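Local coordinates for hydrolase, alpha/beta hydrolase FOLD family (Staphylococcus aureus, PDB 2XMZ), which catalyses, as the menaquinone-biosynthesis lyase MenH, the formation of 2-succinyl-6-hydroxy-2,4-cyclohexadiene-1-carboxylate, at residues 27-32 / 47-52; 127-132 / 191-196; 147-152 / 171-176; 156-161 / 244-249. One frame throughout, in Å; residues are numbered along the deposited sequence.

Contact 1: residues 27-32 / 47-52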
loop_
_atom_site.group_PDB
_atom_site.type_symbol
_atom_site.label_atom_id
_atom_site.label_comp_id
_atom_site.label_asym_id
_atom_site.label_seq_id
_atom_site.Cartn_x
_atom_site.Cartn_y
_atom_site.Cartn_z
ATOM N N SER A 27 -7.384 1.081 6.598
ATOM C CA SER A 27 -8.175 0.843 5.409
ATOM C C SER A 27 -8.037 -0.628 5.156
ATOM O O SER A 27 -7.500 -1.345 5.995
ATOM C CB SER A 27 -7.614 1.657 4.233
ATOM O OG SER A 27 -8.272 1.347 3.011
ATOM N N ASP A 28 -8.559 -1.101 4.030
ATOM C CA ASP A 28 -8.375 -2.483 3.671
ATOM C C ASP A 28 -8.611 -2.611 2.175
ATOM O O ASP A 28 -8.716 -1.600 1.447
ATOM C CB ASP A 28 -9.274 -3.435 4.513
ATOM C CG ASP A 28 -10.740 -3.062 4.483
ATOM O OD1 ASP A 28 -11.337 -2.860 5.568
ATOM O OD2 ASP A 28 -11.332 -2.984 3.394
ATOM N N SER A 29 -8.748 -3.854 1.739
ATOM C CA SER A 29 -8.892 -4.163 0.322
ATOM C C SER A 29 -10.105 -3.522 -0.338
ATOM O O SER A 29 -10.128 -3.381 -1.561
ATOM C CB SER A 29 -8.942 -5.659 0.135
ATOM O OG SER A 29 -7.650 -6.191 0.412
ATOM N N ARG A 30 -11.111 -3.151 0.458
ATOM C CA ARG A 30 -12.278 -2.501 -0.102
ATOM C C ARG A 30 -11.947 -1.209 -0.853
ATOM O O ARG A 30 -12.736 -0.799 -1.692
ATOM C CB ARG A 30 -13.334 -2.195 0.962
ATOM C CG ARG A 30 -14.149 -3.397 1.413
ATOM C CD ARG A 30 -14.991 -2.999 2.607
ATOM N NE ARG A 30 -14.159 -2.554 3.721
ATOM C CZ ARG A 30 -14.622 -2.001 4.836
ATOM N NH1 ARG A 30 -15.924 -1.796 4.987
ATOM N NH2 ARG A 30 -13.764 -1.630 5.783
ATOM N N THR A 31 -10.828 -0.560 -0.526
ATOM C CA THR A 31 -10.371 0.641 -1.233
ATOM C C THR A 31 -10.189 0.407 -2.743
ATOM O O THR A 31 -10.231 1.362 -3.525
ATOM C CB THR A 31 -9.063 1.224 -0.618
ATOM O OG1 THR A 31 -8.794 2.508 -1.184
ATOM C CG2 THR A 31 -7.855 0.303 -0.870
ATOM N N TYR A 32 -9.997 -0.852 -3.150
ATOM C CA TYR A 32 -9.782 -1.168 -4.583
ATOM C C TYR A 32 -11.048 -1.630 -5.283
ATOM O O TYR A 32 -11.038 -1.949 -6.479
ATOM C CB TYR A 32 -8.670 -2.194 -4.722
ATOM C CG TYR A 32 -7.377 -1.677 -4.149
ATOM C CD1 TYR A 32 -6.803 -0.507 -4.642
ATOM C CD2 TYR A 32 -6.756 -2.326 -3.098
ATOM C CE1 TYR A 32 -5.640 0.001 -4.105
ATOM C CE2 TYR A 32 -5.582 -1.836 -2.546
ATOM C CZ TYR A 32 -5.027 -0.677 -3.055
ATOM O OH TYR A 32 -3.866 -0.187 -2.523
ATOM N N THR A 47 -6.497 -9.266 -3.948
ATOM C CA THR A 47 -6.381 -8.232 -2.947
ATOM C C THR A 47 -6.024 -8.953 -1.678
ATOM O O THR A 47 -6.516 -10.063 -1.447
ATOM C CB THR A 47 -7.688 -7.440 -2.772
ATOM O OG1 THR A 47 -8.739 -8.321 -2.401
ATOM C CG2 THR A 47 -8.055 -6.678 -4.065
ATOM N N ILE A 48 -5.174 -8.323 -0.868
ATOM C CA ILE A 48 -4.744 -8.876 0.404
ATOM C C ILE A 48 -4.935 -7.806 1.491
ATOM O O ILE A 48 -4.487 -6.658 1.352
ATOM C CB ILE A 48 -3.260 -9.307 0.374
ATOM C CG1 ILE A 48 -3.002 -10.299 -0.772
ATOM C CG2 ILE A 48 -2.848 -9.932 1.730
ATOM C CD1 ILE A 48 -1.475 -10.571 -1.019
ATOM N N ASP A 49 -5.617 -8.211 2.547
ATOM C CA ASP A 49 -5.706 -7.435 3.767
ATOM C C ASP A 49 -4.468 -7.690 4.621
ATOM O O ASP A 49 -4.164 -8.833 4.944
ATOM C CB ASP A 49 -6.966 -7.817 4.542
ATOM C CG ASP A 49 -8.214 -7.199 3.958
ATOM O OD1 ASP A 49 -8.080 -6.311 3.097
ATOM O OD2 ASP A 49 -9.326 -7.610 4.342
ATOM N N LEU A 50 -3.769 -6.627 4.978
ATOM C CA LEU A 50 -2.530 -6.736 5.732
ATOM C C LEU A 50 -2.856 -6.924 7.228
ATOM O O LEU A 50 -4.007 -6.683 7.656
ATOM C CB LEU A 50 -1.633 -5.504 5.462
ATOM C CG LEU A 50 -1.078 -5.469 4.014
ATOM C CD1 LEU A 50 -0.596 -4.074 3.587
ATOM C CD2 LEU A 50 0.040 -6.519 3.844
ATOM N N PRO A 51 -1.863 -7.381 8.017
ATOM C CA PRO A 51 -2.104 -7.683 9.426
ATOM C C PRO A 51 -2.837 -6.556 10.157
ATOM O O PRO A 51 -2.445 -5.357 10.073
ATOM C CB PRO A 51 -0.695 -7.850 9.983
ATOM C CG PRO A 51 0.073 -8.418 8.808
ATOM C CD PRO A 51 -0.465 -7.670 7.625
ATOM N N GLY A 52 -3.881 -6.958 10.871
ATOM C CA GLY A 52 -4.737 -6.044 11.637
ATOM C C GLY A 52 -5.832 -5.341 10.852
ATOM O O GLY A 52 -6.714 -4.714 11.448
HETATM O O HOH W 1 -11.306 -6.141 2.782
HETATM O O HOH W 2 -8.741 -9.022 0.481
#
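Ser-29 and Asp-49 make the direct hydrogen bonds between 27-32 and 47-52. Both donors belong to Ser-29 and both end on one carboxylate oxygen. The backbone N of Ser-29 gives its hydrogen to Asp-49 OD1 at 2.9 Å, nearly in line with the C-O bond. The hydroxyl OG of Ser-29 donates to the same OD1 at 2.7 Å, from above the carboxylate plane. OG stands beside its own backbone N (chi1 -70°), and this lets both donors reach the one oxygen. The second oxygen, Asp-49 OD2, accepts from the backbone N of Glu-55.

Van der Waals contact adds to these bonds. Ser-29 OG rests 3.4 Å from Thr-47 CB, and Asp-28 CB lies 3.4 Å from Asp-49 OD1. In the alpha/beta hydrolase fold of this enzyme, the contact joins the loop after strand 17-22 to the end of its parallel neighbour, strand 44-48, and the loop that follows it.

The charged groups sort themselves by partner. Asp-28 turns its carboxylate to Arg-30, which grips it side-on. Arg-30 NE donates to Asp-28 OD2 with an N-H...O angle of 176°, nearly straight, and Arg-30 NH2 forms a salt bridge with Asp-28 OD1 at 2.7 Å. OD2 also accepts from the backbone N of Arg-30, an Asx turn. Arg-30 probably eases the nearness of Asp-28 OD2 to Asp-49 OD1, 4.7 Å apart.

Two waters bridge the segments. One donates to Asp-49 OD2 and, weakly, to Asp-28 OD2. The other donates to Ser-29 OG and is hydrogen-bonded to Thr-47 OG1 at 3.0 Å.

Contact 2: residues 127-132 / 191-196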
loop_
_atom_site.group_PDB
_atom_site.type_symbol
_atom_site.label_atom_id
_atom_site.label_comp_id
_atom_site.label_asym_id
_atom_site.label_seq_id
_atom_site.Cartn_x
_atom_site.Cartn_y
_atom_site.Cartn_z
ATOM N N LEU A 127 13.385 7.364 14.948
ATOM C CA LEU A 127 12.939 7.465 16.335
ATOM C C LEU A 127 11.783 8.448 16.490
ATOM O O LEU A 127 10.812 8.140 17.187
ATOM C CB LEU A 127 14.097 7.839 17.269
ATOM C CG LEU A 127 13.749 7.960 18.767
ATOM C CD1 LEU A 127 13.092 6.677 19.350
ATOM C CD2 LEU A 127 14.968 8.363 19.580
ATOM N N GLU A 128 11.896 9.627 15.862
ATOM C CA GLU A 128 10.839 10.649 15.912
ATOM C C GLU A 128 9.513 9.991 15.506
ATOM O O GLU A 128 8.485 10.172 16.154
ATOM C CB GLU A 128 11.147 11.808 14.948
ATOM C CG GLU A 128 12.008 12.945 15.506
ATOM C CD GLU A 128 12.592 13.856 14.398
ATOM O OE1 GLU A 128 12.076 13.825 13.242
ATOM O OE2 GLU A 128 13.568 14.596 14.687
ATOM N N ARG A 129 9.571 9.214 14.438
ATOM C CA ARG A 129 8.407 8.589 13.877
ATOM C C ARG A 129 7.867 7.468 14.757
ATOM O O ARG A 129 6.655 7.340 14.909
ATOM C CB ARG A 129 8.715 8.055 12.480
ATOM C CG ARG A 129 7.596 7.295 11.879
ATOM C CD ARG A 129 6.321 8.143 11.783
ATOM N NE ARG A 129 5.327 7.431 10.998
ATOM C CZ ARG A 129 5.123 7.651 9.705
ATOM N NH1 ARG A 129 5.840 8.579 9.069
ATOM N NH2 ARG A 129 4.214 6.942 9.047
ATOM N N ARG A 130 8.770 6.661 15.316
ATOM C CA ARG A 130 8.393 5.628 16.276
ATOM C C ARG A 130 7.615 6.205 17.436
ATOM O O ARG A 130 6.561 5.685 17.779
ATOM C CB ARG A 130 9.610 4.875 16.809
ATOM C CG ARG A 130 10.074 3.773 15.863
ATOM C CD ARG A 130 10.903 2.718 16.594
ATOM N NE ARG A 130 12.145 3.227 17.163
ATOM C CZ ARG A 130 13.264 3.444 16.480
ATOM N NH1 ARG A 130 14.350 3.879 17.113
ATOM N NH2 ARG A 130 13.303 3.228 15.173
ATOM N N LEU A 131 8.140 7.271 18.038
ATOM C CA LEU A 131 7.447 7.965 19.140
ATOM C C LEU A 131 6.030 8.412 18.754
ATOM O O LEU A 131 5.084 8.217 19.517
ATOM C CB LEU A 131 8.252 9.167 19.633
ATOM C CG LEU A 131 9.579 8.940 20.372
ATOM C CD1 LEU A 131 10.472 10.186 20.295
ATOM C CD2 LEU A 131 9.356 8.593 21.841
ATOM N N VAL A 132 5.892 9.011 17.579
ATOM C CA VAL A 132 4.603 9.502 17.121
ATOM C C VAL A 132 3.637 8.339 16.890
ATOM O O VAL A 132 2.502 8.383 17.345
ATOM C CB VAL A 132 4.740 10.332 15.832
ATOM C CG1 VAL A 132 3.376 10.601 15.224
ATOM C CG2 VAL A 132 5.448 11.644 16.125
ATOM N N TYR A 191 4.663 -2.636 12.528
ATOM C CA TYR A 191 5.185 -2.348 11.165
ATOM C C TYR A 191 4.979 -0.924 10.676
ATOM O O TYR A 191 5.023 -0.640 9.462
ATOM C CB TYR A 191 4.788 -3.403 10.128
ATOM C CG TYR A 191 3.322 -3.536 9.771
ATOM C CD1 TYR A 191 2.855 -3.064 8.540
ATOM C CD2 TYR A 191 2.421 -4.183 10.614
ATOM C CE1 TYR A 191 1.547 -3.232 8.143
ATOM C CE2 TYR A 191 1.068 -4.358 10.233
ATOM C CZ TYR A 191 0.645 -3.865 8.986
ATOM O OH TYR A 191 -0.651 -4.001 8.531
ATOM N N GLY A 192 4.804 -0.025 11.639
ATOM C CA GLY A 192 4.831 1.392 11.362
ATOM C C GLY A 192 6.155 1.766 10.736
ATOM O O GLY A 192 7.166 1.026 10.848
ATOM N N THR A 193 6.161 2.921 10.089
ATOM C CA THR A 193 7.317 3.376 9.318
ATOM C C THR A 193 8.551 3.502 10.181
ATOM O O THR A 193 9.665 3.248 9.716
ATOM C CB THR A 193 7.008 4.676 8.578
ATOM O OG1 THR A 193 5.904 4.428 7.700
ATOM C CG2 THR A 193 8.234 5.141 7.744
ATOM N N GLY A 194 8.335 3.843 11.450
ATOM C CA GLY A 194 9.414 3.980 12.410
ATOM C C GLY A 194 10.064 2.649 12.737
ATOM O O GLY A 194 11.215 2.617 13.147
ATOM N N GLN A 195 9.325 1.554 12.566
ATOM C CA GLN A 195 9.859 0.205 12.791
ATOM C C GLN A 195 10.526 -0.384 11.561
ATOM O O GLN A 195 11.307 -1.343 11.674
ATOM C CB GLN A 195 8.754 -0.776 13.232
ATOM C CG GLN A 195 7.913 -0.308 14.414
ATOM C CD GLN A 195 8.710 -0.081 15.674
ATOM O OE1 GLN A 195 8.358 0.784 16.496
ATOM N NE2 GLN A 195 9.798 -0.831 15.836
ATOM N N MET A 196 10.200 0.158 10.390
ATOM C CA MET A 196 10.653 -0.418 9.136
ATOM C C MET A 196 12.142 -0.180 8.944
ATOM O O MET A 196 12.624 0.921 9.227
ATOM C CB MET A 196 9.895 0.256 8.015
ATOM C CG MET A 196 10.125 -0.293 6.642
ATOM S SD MET A 196 9.173 0.817 5.594
ATOM C CE MET A 196 9.753 0.245 4.012
HETATM O O HOH W 3 3.658 4.218 10.265
#
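Arg-130 and Gly-194 come together where helix 123-143 meets the loop after helix 181-191. The chain between strands 110-114 and 210-215 is a helical insertion, the usual place of the cap in the alpha/beta hydrolase fold. This contact ties the first long helix of that cap to the loop that leads out of it.

Arg-130 NH2 donates to the carbonyl O of Gly-194 at 3.0 Å. The oxygen lies at the edge of the guanidinium, close to its plane, while the donor is tilted 25° from the carbonyl plane. The bend of the arginine at chi3 (-63°) places NE, and the chain crosses Gln-195 at about a right angle. Here Arg-130 CD touches Gln-195 OE1 at 3.2 Å. The backbones are close: the CA atoms of Arg-130 and Gly-194 are 4.3 Å apart. Gly-194 carries no side chain to hold them off.

Arg-129 meets the other flank of the loop. Its CG lies 3.6 Å from Gly-194 N. Thr-193 CB sits over the centre of its guanidinium, so this is contact with a face.

Further out, Arg-129 NE forms a salt bridge with Asp-133, one turn further along the same helix. The loop is held in a turn by Gln-195 N, which bonds to Gly-192 O at 2.8 Å. Arg-95 NH1 holds it from helix 92-103 through Tyr-191 O.

Back at the interface, one water bridges the two segments: it accepts from Arg-129 NH2 at 3.0 Å and from Thr-193 N at 2.8 Å.

Contact 3: residues 147-152 / 171-176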
loop_
_atom_site.group_PDB
_atom_site.type_symbol
_atom_site.label_atom_id
_atom_site.label_comp_id
_atom_site.label_asym_id
_atom_site.label_seq_id
_atom_site.Cartn_x
_atom_site.Cartn_y
_atom_site.Cartn_z
ATOM N N LEU A 147 -12.643 8.699 17.502
ATOM C CA LEU A 147 -11.887 9.901 17.848
ATOM C C LEU A 147 -10.564 9.946 17.067
ATOM O O LEU A 147 -10.150 10.996 16.581
ATOM C CB LEU A 147 -11.678 9.999 19.368
ATOM C CG LEU A 147 -12.956 10.178 20.231
ATOM C CD1 LEU A 147 -12.680 9.928 21.711
ATOM C CD2 LEU A 147 -13.678 11.527 20.043
ATOM N N PHE A 148 -9.929 8.790 16.915
ATOM C CA PHE A 148 -8.713 8.703 16.105
ATOM C C PHE A 148 -8.943 9.130 14.664
ATOM O O PHE A 148 -8.174 9.933 14.121
ATOM C CB PHE A 148 -8.106 7.299 16.164
ATOM C CG PHE A 148 -6.792 7.201 15.469
ATOM C CD1 PHE A 148 -5.610 7.550 16.127
ATOM C CD2 PHE A 148 -6.731 6.794 14.137
ATOM C CE1 PHE A 148 -4.396 7.481 15.478
ATOM C CE2 PHE A 148 -5.512 6.722 13.477
ATOM C CZ PHE A 148 -4.341 7.064 14.155
ATOM N N VAL A 149 -9.997 8.588 14.047
ATOM C CA VAL A 149 -10.355 8.896 12.655
ATOM C C VAL A 149 -10.685 10.388 12.496
ATOM O O VAL A 149 -10.281 11.012 11.517
ATOM C CB VAL A 149 -11.530 8.011 12.145
ATOM C CG1 VAL A 149 -12.019 8.462 10.772
ATOM C CG2 VAL A 149 -11.107 6.542 12.058
ATOM N N ASN A 150 -11.398 10.958 13.470
ATOM C CA ASN A 150 -11.683 12.389 13.449
ATOM C C ASN A 150 -10.402 13.230 13.326
ATOM O O ASN A 150 -10.326 14.142 12.487
ATOM C CB ASN A 150 -12.528 12.788 14.665
ATOM C CG ASN A 150 -13.949 12.251 14.585
ATOM O OD1 ASN A 150 -14.411 11.818 13.524
ATOM N ND2 ASN A 150 -14.652 12.287 15.705
ATOM N N ASP A 151 -9.390 12.884 14.126
ATOM C CA ASP A 151 -8.091 13.558 14.085
ATOM C C ASP A 151 -7.307 13.196 12.807
ATOM O O ASP A 151 -6.690 14.065 12.198
ATOM C CB ASP A 151 -7.261 13.226 15.333
ATOM C CG ASP A 151 -7.780 13.900 16.597
ATOM O OD1 ASP A 151 -8.833 14.585 16.569
ATOM O OD2 ASP A 151 -7.111 13.746 17.643
ATOM N N TRP A 152 -7.354 11.919 12.411
ATOM C CA TRP A 152 -6.663 11.424 11.217
ATOM C C TRP A 152 -7.128 12.162 9.968
ATOM O O TRP A 152 -6.297 12.574 9.144
ATOM C CB TRP A 152 -6.902 9.929 11.049
ATOM C CG TRP A 152 -5.961 9.222 10.123
ATOM C CD1 TRP A 152 -6.252 8.715 8.889
ATOM C CD2 TRP A 152 -4.588 8.894 10.377
ATOM N NE1 TRP A 152 -5.144 8.089 8.357
ATOM C CE2 TRP A 152 -4.106 8.193 9.247
ATOM C CE3 TRP A 152 -3.718 9.122 11.451
ATOM C CZ2 TRP A 152 -2.781 7.734 9.149
ATOM C CZ3 TRP A 152 -2.394 8.662 11.351
ATOM C CH2 TRP A 152 -1.947 7.973 10.211
ATOM N N GLN A 171 -17.312 6.918 2.229
ATOM C CA GLN A 171 -16.724 5.585 2.036
ATOM C C GLN A 171 -15.379 5.438 2.755
ATOM O O GLN A 171 -15.145 4.443 3.438
ATOM C CB GLN A 171 -16.520 5.277 0.550
ATOM C CG GLN A 171 -17.777 4.916 -0.225
ATOM C CD GLN A 171 -17.523 4.819 -1.732
ATOM O OE1 GLN A 171 -17.123 5.802 -2.377
ATOM N NE2 GLN A 171 -17.760 3.633 -2.301
ATOM N N ILE A 172 -14.505 6.424 2.563
ATOM C CA ILE A 172 -13.222 6.490 3.260
ATOM C C ILE A 172 -13.414 6.460 4.786
ATOM O O ILE A 172 -12.772 5.649 5.469
ATOM C CB ILE A 172 -12.401 7.736 2.842
ATOM C CG1 ILE A 172 -11.921 7.594 1.393
ATOM C CG2 ILE A 172 -11.189 7.906 3.751
ATOM C CD1 ILE A 172 -11.404 8.880 0.787
ATOM N N ARG A 173 -14.294 7.334 5.298
ATOM C CA ARG A 173 -14.574 7.432 6.739
ATOM C C ARG A 173 -15.102 6.115 7.315
ATOM O O ARG A 173 -14.707 5.703 8.404
ATOM C CB ARG A 173 -15.563 8.576 7.046
ATOM C CG ARG A 173 -15.785 8.788 8.538
ATOM C CD ARG A 173 -16.679 9.967 8.859
ATOM N NE ARG A 173 -17.025 9.988 10.279
ATOM C CZ ARG A 173 -16.219 10.398 11.257
ATOM N NH1 ARG A 173 -16.646 10.357 12.509
ATOM N NH2 ARG A 173 -14.989 10.852 10.997
ATOM N N GLN A 174 -15.993 5.467 6.570
ATOM C CA GLN A 174 -16.569 4.197 6.974
ATOM C C GLN A 174 -15.512 3.104 7.036
ATOM O O GLN A 174 -15.498 2.308 7.988
ATOM C CB GLN A 174 -17.730 3.811 6.029
ATOM C CG GLN A 174 -18.255 2.384 6.168
ATOM C CD GLN A 174 -17.370 1.346 5.497
ATOM O OE1 GLN A 174 -17.160 0.254 6.033
ATOM N NE2 GLN A 174 -16.830 1.689 4.324
ATOM N N GLN A 175 -14.638 3.069 6.025
ATOM C CA GLN A 175 -13.566 2.090 5.943
ATOM C C GLN A 175 -12.616 2.233 7.131
ATOM O O GLN A 175 -12.164 1.231 7.700
ATOM C CB GLN A 175 -12.807 2.223 4.627
ATOM C CG GLN A 175 -13.432 1.471 3.431
ATOM C CD GLN A 175 -12.918 1.945 2.073
ATOM O OE1 GLN A 175 -11.888 2.627 1.980
ATOM N NE2 GLN A 175 -13.635 1.581 1.012
ATOM N N ARG A 176 -12.330 3.476 7.510
ATOM C CA ARG A 176 -11.486 3.758 8.675
ATOM C C ARG A 176 -12.187 3.360 10.005
ATOM O O ARG A 176 -11.588 2.709 10.873
ATOM C CB ARG A 176 -11.093 5.247 8.691
ATOM C CG ARG A 176 -10.258 5.702 7.453
ATOM C CD ARG A 176 -9.941 7.185 7.552
ATOM N NE ARG A 176 -8.931 7.631 6.589
ATOM C CZ ARG A 176 -8.791 8.886 6.173
ATOM N NH1 ARG A 176 -9.601 9.846 6.618
ATOM N NH2 ARG A 176 -7.829 9.184 5.306
#
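Val-149, Trp-152 and Arg-176 form the tightly packed part of this contact. Val-149 CG2 presses on Arg-176 CB at 3.6 Å, and both residues are buried. From there Arg-176 runs extended to NE and brings its guanidinium to Trp-152. Trp-152 CD1 stands over the centre of the guanidinium, 3.7 Å from Arg-176 CZ. The two planes are 89° apart, so the indole presents its edge to the face of the arginine. Ile-172 CG2 covers the opposite face of the same group. Phe-158 adds a cation-pi contact, and Glu-153 also touches this arginine.

In contrast to the buried Val-149 and Arg-176, Asn-150 and Arg-173 are a partly exposed polar pair. Asn-150 OD1 takes two hydrogens from the end of Arg-173, from NH2 at 2.8 Å and from NH1 at 2.9 Å. Amide and guanidinium are nearly coplanar, 8° apart. Both bonds are bent, as expected when two donors share one oxygen. Arg-173 NH2 also forms a salt bridge with Glu-153.

The axes of segments 147-152 and 171-176 approach to 10.4 Å, with their directions 140° apart. Their parent helices, 145-152 and 166-177, belong to the cap inserted in the alpha/beta hydrolase fold.

Contact 4: residues 156-161 / 244-249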
loop_
_atom_site.group_PDB
_atom_site.type_symbol
_atom_site.label_atom_id
_atom_site.label_comp_id
_atom_site.label_asym_id
_atom_site.label_seq_id
_atom_site.Cartn_x
_atom_site.Cartn_y
_atom_site.Cartn_z
ATOM N N PRO A 156 -2.607 17.184 7.513
ATOM C CA PRO A 156 -2.297 17.884 6.255
ATOM C C PRO A 156 -2.138 16.921 5.069
ATOM O O PRO A 156 -2.504 17.255 3.940
ATOM C CB PRO A 156 -0.962 18.575 6.555
ATOM C CG PRO A 156 -0.948 18.773 8.034
ATOM C CD PRO A 156 -1.738 17.623 8.629
ATOM N N LEU A 157 -1.608 15.731 5.342
ATOM C CA LEU A 157 -1.443 14.706 4.332
ATOM C C LEU A 157 -2.735 14.471 3.551
ATOM O O LEU A 157 -2.693 14.185 2.354
ATOM C CB LEU A 157 -0.990 13.395 4.984
ATOM C CG LEU A 157 -0.553 12.242 4.076
ATOM C CD1 LEU A 157 0.539 12.702 3.119
ATOM C CD2 LEU A 157 -0.087 11.067 4.935
ATOM N N PHE A 158 -3.875 14.611 4.234
ATOM C CA PHE A 158 -5.167 14.303 3.641
ATOM C C PHE A 158 -6.017 15.507 3.261
ATOM O O PHE A 158 -7.185 15.349 2.917
ATOM C CB PHE A 158 -5.951 13.386 4.568
ATOM C CG PHE A 158 -5.244 12.114 4.875
ATOM C CD1 PHE A 158 -4.953 11.211 3.859
ATOM C CD2 PHE A 158 -4.866 11.816 6.189
ATOM C CE1 PHE A 158 -4.287 10.004 4.144
ATOM C CE2 PHE A 158 -4.197 10.639 6.487
ATOM C CZ PHE A 158 -3.908 9.724 5.454
ATOM N N GLN A 159 -5.431 16.704 3.299
ATOM C CA GLN A 159 -6.187 17.929 3.044
ATOM C C GLN A 159 -6.953 17.885 1.712
ATOM O O GLN A 159 -8.096 18.338 1.628
ATOM C CB GLN A 159 -5.258 19.150 3.109
ATOM C CG GLN A 159 -5.963 20.468 3.028
ATOM C CD GLN A 159 -5.031 21.647 3.222
ATOM O OE1 GLN A 159 -5.484 22.793 3.349
ATOM N NE2 GLN A 159 -3.724 21.379 3.253
ATOM N N SER A 160 -6.328 17.309 0.685
ATOM C CA SER A 160 -6.933 17.224 -0.643
ATOM C C SER A 160 -8.237 16.411 -0.640
ATOM O O SER A 160 -9.087 16.612 -1.502
ATOM C CB SER A 160 -5.956 16.614 -1.646
ATOM O OG SER A 160 -5.780 15.237 -1.357
ATOM N N GLN A 161 -8.404 15.526 0.336
ATOM C CA GLN A 161 -9.647 14.741 0.427
ATOM C C GLN A 161 -10.876 15.572 0.785
ATOM O O GLN A 161 -11.998 15.193 0.449
ATOM C CB GLN A 161 -9.502 13.580 1.412
ATOM C CG GLN A 161 -8.495 12.532 0.950
ATOM C CD GLN A 161 -8.480 11.296 1.814
ATOM O OE1 GLN A 161 -9.260 11.172 2.777
ATOM N NE2 GLN A 161 -7.599 10.350 1.469
ATOM N N GLY A 244 -3.878 14.354 -4.246
ATOM C CA GLY A 244 -3.024 14.199 -3.079
ATOM C C GLY A 244 -2.528 12.780 -2.902
ATOM O O GLY A 244 -2.149 12.095 -3.871
ATOM N N HIS A 245 -2.540 12.331 -1.662
ATOM C CA HIS A 245 -1.887 11.085 -1.295
ATOM C C HIS A 245 -2.587 9.856 -1.889
ATOM O O HIS A 245 -1.936 8.985 -2.480
ATOM C CB HIS A 245 -1.830 10.978 0.224
ATOM C CG HIS A 245 -0.854 9.964 0.716
ATOM N ND1 HIS A 245 0.510 10.114 0.572
ATOM C CD2 HIS A 245 -1.039 8.803 1.388
ATOM C CE1 HIS A 245 1.121 9.074 1.115
ATOM N NE2 HIS A 245 0.208 8.274 1.635
ATOM N N THR A 246 -3.908 9.793 -1.732
ATOM C CA THR A 246 -4.676 8.615 -2.177
ATOM C C THR A 246 -5.183 8.843 -3.603
ATOM O O THR A 246 -6.383 9.056 -3.837
ATOM C CB THR A 246 -5.837 8.287 -1.236
ATOM O OG1 THR A 246 -5.446 8.511 0.124
ATOM C CG2 THR A 246 -6.280 6.838 -1.400
ATOM N N ILE A 247 -4.251 8.776 -4.541
ATOM C CA ILE A 247 -4.534 8.982 -5.956
ATOM C C ILE A 247 -5.635 8.045 -6.460
ATOM O O ILE A 247 -6.550 8.491 -7.151
ATOM C CB ILE A 247 -3.303 8.730 -6.839
ATOM C CG1 ILE A 247 -2.054 9.441 -6.305
ATOM C CG2 ILE A 247 -3.607 9.165 -8.293
ATOM C CD1 ILE A 247 -0.754 8.903 -6.926
ATOM N N HIS A 248 -5.569 6.764 -6.098
ATOM C CA HIS A 248 -6.536 5.775 -6.632
ATOM C C HIS A 248 -7.978 6.096 -6.264
ATOM O O HIS A 248 -8.926 5.542 -6.836
ATOM C CB HIS A 248 -6.137 4.320 -6.284
ATOM C CG HIS A 248 -6.240 3.955 -4.834
ATOM N ND1 HIS A 248 -5.146 3.888 -4.004
ATOM C CD2 HIS A 248 -7.301 3.562 -4.088
ATOM C CE1 HIS A 248 -5.533 3.526 -2.792
ATOM N NE2 HIS A 248 -6.836 3.303 -2.823
ATOM N N VAL A 249 -8.151 6.998 -5.306
ATOM C CA VAL A 249 -9.498 7.447 -4.925
ATOM C C VAL A 249 -9.862 8.819 -5.519
ATOM O O VAL A 249 -11.031 9.088 -5.791
ATOM C CB VAL A 249 -9.637 7.485 -3.391
ATOM C CG1 VAL A 249 -10.883 8.212 -2.983
ATOM C CG2 VAL A 249 -9.694 6.079 -2.844
HETATM O O HOH W 4 -4.262 13.667 0.313
HETATM O O HOH W 5 -5.764 11.728 -0.743
HETATM O O HOH W 6 -7.279 7.543 2.016
#
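Ser-160 and Gly-244 bring the backbones closest, with CA atoms 5.5 Å apart. Leu-157 lies opposite His-245. Segment 156-161 is largely 3-10, while 244-249 passes through an inverse gamma turn centred on Thr-246 and enters a short helix. A water links the backbones: it donates to Leu-157 O at 2.6 Å and accepts from His-245 N. It also donates to Ser-160 OG.

Leu-157 covers the imidazole of His-245. Its CG is anti to the backbone N (chi1 -171°) and sits over the ring face. Leu-157 CD2 makes a CH-pi contact 4.3 Å from the ring centroid of His-245, only 6° off the normal. Leu-157 CD1 reaches His-245 ND1 at 3.6 Å. The ring is bonded elsewhere, ND1 to Asp-218 and NE2 to Ser-91, the geometry of a Ser-His-Asp triad, probably the catalytic one.

Ser-160 OG touches Gly-244 CA at 3.4 Å and is hydrogen-bonded to Glu-250. Gln-161 NE2 gives hydrogens to two waters. One also accepts from Thr-246 N; the other bonds Thr-246 OG1 at 2.8 Å. Tyr-90 OH holds that same hydroxyl.

In the chain, segment 156-161 lies between cap helices 145-152 and 166-177, with Gln-161 against Ile-172 and Arg-176. Segment 244-249 follows the outermost strand 235-240 and includes the start of helix 247-250.

Overall arrangement
Contact 4 holds His-245 of the probable catalytic triad, and contacts 1 and 3 touch it. Contact 1 joins it through Thr-31 OG1, 2.7 Å from His-248 NE2. Contact 3 lies with its centre about 13 Å from that of contact 4. There Trp-152 NE1 approaches Phe-158 CE2 at 3.3 Å, so cap helix and cap loop pack together. Contact 1 packs on contact 3 through Arg-30 and Thr-31 against Gln-175. Contact 2 is set apart, its centre about 21 Å from that of each other contact. It still reaches contact 1, since Pro-51 O and Tyr-191 OH are 2.7 Å apart. Along the chain, contact 3 is nested within contact 2, and contact 4 crosses both.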